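Local coordinates for hypothetical membrane protein (Corynebacterium glutamicum, PDB 6JS9) that binds heme through its N-terminal domain and probably passes it on as part of the heme uptake machinery of Corynebacteria, at residues Thr56-Val66 against Ser138-Ser146. Sequence-based numbering, arbitrary orientation.
Sequences TTVTSDSQGTV and SAADFSQDS
The first torsions of Phe-142 and Val-58 bring ring and methyl together. In Phe-142, CG stands opposite the carbonyl carbon (chi1 -77°), and the ring reaches across to the hairpin of residues 56-66. In Val-58, CG1 is trans to the backbone N (chi1 177°), which leaves CG2 to cover one ring face. This is a CH-pi contact: CG2 of Val-58 lies 3.6 Å from CD1 of Phe-142, displaced toward the rim. Val-66 CG2 sits at the ring edge, 4.1 Å from Phe-142 CE1. The Gly-64 backbone runs past CE2 of Phe-142, with its N 3.8 Å from that atom. Having no side chain, Gly-64 lets the ring come close to its backbone. Ile-147 of strand 146-155 also packs on Phe-142.

The backbone fixes the base of this side chain. Phe-142 N donates to Asp-61 O at 2.7 Å, and the bond is nearly straight (172°). The same oxygen receives a CA-H contact from Asp-141. Beside it, Asp-141 OD1 takes both N and OG of Ser-143 from one face of its carboxylate. The OG bond measures 2.7 Å; the bond from N makes an Asx turn. These two donors probably offset part of the charge of Asp-141, whose OD1 lies 4.3 Å from OD2 of Asp-61, a like-charged neighbour.

Phe-142 O also accepts a bond from Arg-6. The contact packs the 138-146 loop against a beta hairpin, at the end of the antiparallel HtaA-family sheet and away from the heme. The hairpin has a type I turn at Ser-60 to Gln-63 and a classic beta bulge.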
loop_
_atom_site.group_PDB
_atom_site.type_symbol
_atom_site.label_atom_id
_atom_site.label_comp_id
_atom_site.label_asym_id
_atom_site.label_seq_id
_atom_site.Cartn_x
_atom_site.Cartn_y
_atom_site.Cartn_z
ATOM N N THR A 56 3.643 -10.241 13.351
ATOM C CA THR A 56 3.227 -9.204 14.289
ATOM C C THR A 56 4.293 -8.989 15.355
ATOM O O THR A 56 4.749 -9.944 15.991
ATOM C CB THR A 56 1.885 -9.551 14.941
ATOM O OG1 THR A 56 0.888 -9.718 13.917
ATOM C CG2 THR A 56 1.460 -8.431 15.871
ATOM N N THR A 57 4.703 -7.734 15.527
ATOM C CA THR A 57 5.637 -7.339 16.576
ATOM C C THR A 57 4.947 -6.270 17.404
ATOM O O THR A 57 4.508 -5.254 16.860
ATOM C CB THR A 57 6.949 -6.798 15.998
ATOM O OG1 THR A 57 7.619 -7.825 15.265
ATOM C CG2 THR A 57 7.870 -6.320 17.106
ATOM N N VAL A 58 4.844 -6.493 18.707
ATOM C CA VAL A 58 4.158 -5.561 19.587
ATOM C C VAL A 58 5.162 -5.024 20.596
ATOM O O VAL A 58 5.764 -5.796 21.350
ATOM C CB VAL A 58 2.959 -6.227 20.280
ATOM C CG1 VAL A 58 2.311 -5.272 21.248
ATOM C CG2 VAL A 58 1.957 -6.673 19.219
ATOM N N THR A 59 5.350 -3.703 20.603
ATOM C CA THR A 59 6.231 -3.065 21.578
ATOM C C THR A 59 5.478 -2.446 22.749
ATOM O O THR A 59 6.081 -2.199 23.797
ATOM C CB THR A 59 7.083 -1.975 20.905
ATOM O OG1 THR A 59 6.225 -1.046 20.234
ATOM C CG2 THR A 59 8.033 -2.592 19.875
ATOM N N SER A 60 4.190 -2.180 22.584
ATOM C CA SER A 60 3.371 -1.564 23.612
ATOM C C SER A 60 1.936 -1.792 23.174
ATOM O O SER A 60 1.693 -2.141 22.018
ATOM C CB SER A 60 3.695 -0.075 23.773
ATOM O OG SER A 60 3.031 0.463 24.899
ATOM N N ASP A 61 0.986 -1.632 24.103
ATOM C CA ASP A 61 -0.416 -1.844 23.732
ATOM C C ASP A 61 -0.782 -1.061 22.474
ATOM O O ASP A 61 -1.473 -1.583 21.584
ATOM C CB ASP A 61 -1.353 -1.443 24.868
ATOM C CG ASP A 61 -1.414 -2.485 25.983
ATOM O OD1 ASP A 61 -1.039 -3.657 25.766
ATOM O OD2 ASP A 61 -1.854 -2.122 27.085
ATOM N N SER A 62 -0.321 0.189 22.373
ATOM C CA SER A 62 -0.694 1.071 21.269
ATOM C C SER A 62 0.346 1.155 20.156
ATOM O O SER A 62 0.166 1.950 19.223
ATOM C CB SER A 62 -0.969 2.480 21.801
ATOM O OG SER A 62 0.206 3.015 22.386
ATOM N N GLN A 63 1.436 0.391 20.223
ATOM C CA GLN A 63 2.436 0.446 19.163
ATOM C C GLN A 63 2.845 -0.958 18.758
ATOM O O GLN A 63 3.024 -1.838 19.605
ATOM C CB GLN A 63 3.702 1.257 19.571
ATOM C CG GLN A 63 3.382 2.679 19.978
ATOM C CD GLN A 63 4.600 3.525 20.266
ATOM O OE1 GLN A 63 5.744 3.090 20.106
ATOM N NE2 GLN A 63 4.357 4.757 20.680
ATOM N N GLY A 64 3.005 -1.148 17.457
ATOM C CA GLY A 64 3.454 -2.414 16.923
ATOM C C GLY A 64 3.395 -2.364 15.419
ATOM O O GLY A 64 2.906 -1.396 14.826
ATOM N N THR A 65 3.891 -3.439 14.798
ATOM C CA THR A 65 3.886 -3.564 13.341
ATOM C C THR A 65 3.236 -4.877 12.927
ATOM O O THR A 65 3.498 -5.919 13.529
ATOM C CB THR A 65 5.310 -3.503 12.773
ATOM O OG1 THR A 65 5.913 -2.266 13.158
ATOM C CG2 THR A 65 5.291 -3.597 11.259
ATOM N N VAL A 66 2.404 -4.836 11.887
ATOM C CA VAL A 66 1.836 -6.051 11.311
ATOM C C VAL A 66 2.272 -6.149 9.854
ATOM O O VAL A 66 2.015 -5.236 9.055
ATOM C CB VAL A 66 0.309 -6.087 11.437
ATOM C CG1 VAL A 66 -0.230 -7.377 10.839
ATOM C CG2 VAL A 66 -0.098 -5.967 12.891
ATOM N N SER A 138 -10.267 4.639 15.248
ATOM C CA SER A 138 -10.125 4.260 16.651
ATOM C C SER A 138 -8.663 3.974 16.966
ATOM O O SER A 138 -7.881 3.604 16.086
ATOM C CB SER A 138 -10.968 3.017 17.005
ATOM O OG SER A 138 -12.342 3.213 16.717
ATOM N N ALA A 139 -8.298 4.141 18.234
ATOM C CA ALA A 139 -6.932 3.852 18.643
ATOM C C ALA A 139 -6.663 2.360 18.527
ATOM O O ALA A 139 -7.475 1.537 18.956
ATOM C CB ALA A 139 -6.680 4.317 20.077
ATOM N N ALA A 140 -5.518 2.008 17.955
ATOM C CA ALA A 140 -5.090 0.618 17.975
ATOM C C ALA A 140 -4.689 0.212 19.394
ATOM O O ALA A 140 -3.966 0.939 20.083
ATOM C CB ALA A 140 -3.929 0.406 17.004
ATOM N N ASP A 141 -5.156 -0.956 19.829
ATOM C CA ASP A 141 -4.856 -1.470 21.168
ATOM C C ASP A 141 -4.617 -2.970 21.034
ATOM O O ASP A 141 -5.573 -3.745 20.937
ATOM C CB ASP A 141 -5.995 -1.162 22.128
ATOM C CG ASP A 141 -5.705 -1.588 23.569
ATOM O OD1 ASP A 141 -4.727 -2.334 23.835
ATOM O OD2 ASP A 141 -6.482 -1.150 24.442
ATOM N N PHE A 142 -3.344 -3.376 21.024
ATOM C CA PHE A 142 -3.003 -4.781 20.832
ATOM C C PHE A 142 -3.378 -5.655 22.022
ATOM O O PHE A 142 -3.311 -6.884 21.907
ATOM C CB PHE A 142 -1.510 -4.936 20.536
ATOM C CG PHE A 142 -1.130 -4.568 19.125
ATOM C CD1 PHE A 142 -1.280 -5.482 18.090
ATOM C CD2 PHE A 142 -0.632 -3.305 18.829
ATOM C CE1 PHE A 142 -0.935 -5.141 16.779
ATOM C CE2 PHE A 142 -0.283 -2.961 17.519
ATOM C CZ PHE A 142 -0.437 -3.884 16.500
ATOM N N SER A 143 -3.765 -5.070 23.155
ATOM C CA SER A 143 -4.289 -5.891 24.242
ATOM C C SER A 143 -5.760 -6.242 24.054
ATOM O O SER A 143 -6.295 -7.023 24.840
ATOM C CB SER A 143 -4.120 -5.193 25.586
ATOM O OG SER A 143 -5.142 -4.231 25.755
ATOM N N GLN A 144 -6.433 -5.682 23.056
ATOM C CA GLN A 144 -7.816 -6.047 22.806
ATOM C C GLN A 144 -7.880 -7.141 21.746
ATOM O O GLN A 144 -6.873 -7.525 21.147
ATOM C CB GLN A 144 -8.644 -4.822 22.396
ATOM C CG GLN A 144 -8.718 -3.722 23.466
ATOM C CD GLN A 144 -9.530 -4.110 24.708
ATOM O OE1 GLN A 144 -9.268 -5.124 25.358
ATOM N NE2 GLN A 144 -10.514 -3.283 25.045
ATOM N N ASP A 145 -9.084 -7.661 21.535
ATOM C CA ASP A 145 -9.261 -8.800 20.648
ATOM C C ASP A 145 -9.268 -8.408 19.174
ATOM O O ASP A 145 -9.179 -9.293 18.313
ATOM C CB ASP A 145 -10.552 -9.544 21.013
ATOM C CG ASP A 145 -10.535 -10.071 22.450
ATOM O OD1 ASP A 145 -9.428 -10.361 22.964
ATOM O OD2 ASP A 145 -11.621 -10.194 23.065
ATOM N N SER A 146 -9.341 -7.117 18.857
ATOM C CA SER A 146 -9.370 -6.707 17.463
ATOM C C SER A 146 -8.824 -5.294 17.315
ATOM O O SER A 146 -8.761 -4.521 18.274
ATOM C CB SER A 146 -10.786 -6.785 16.890
ATOM O OG SER A 146 -11.662 -6.016 17.683
#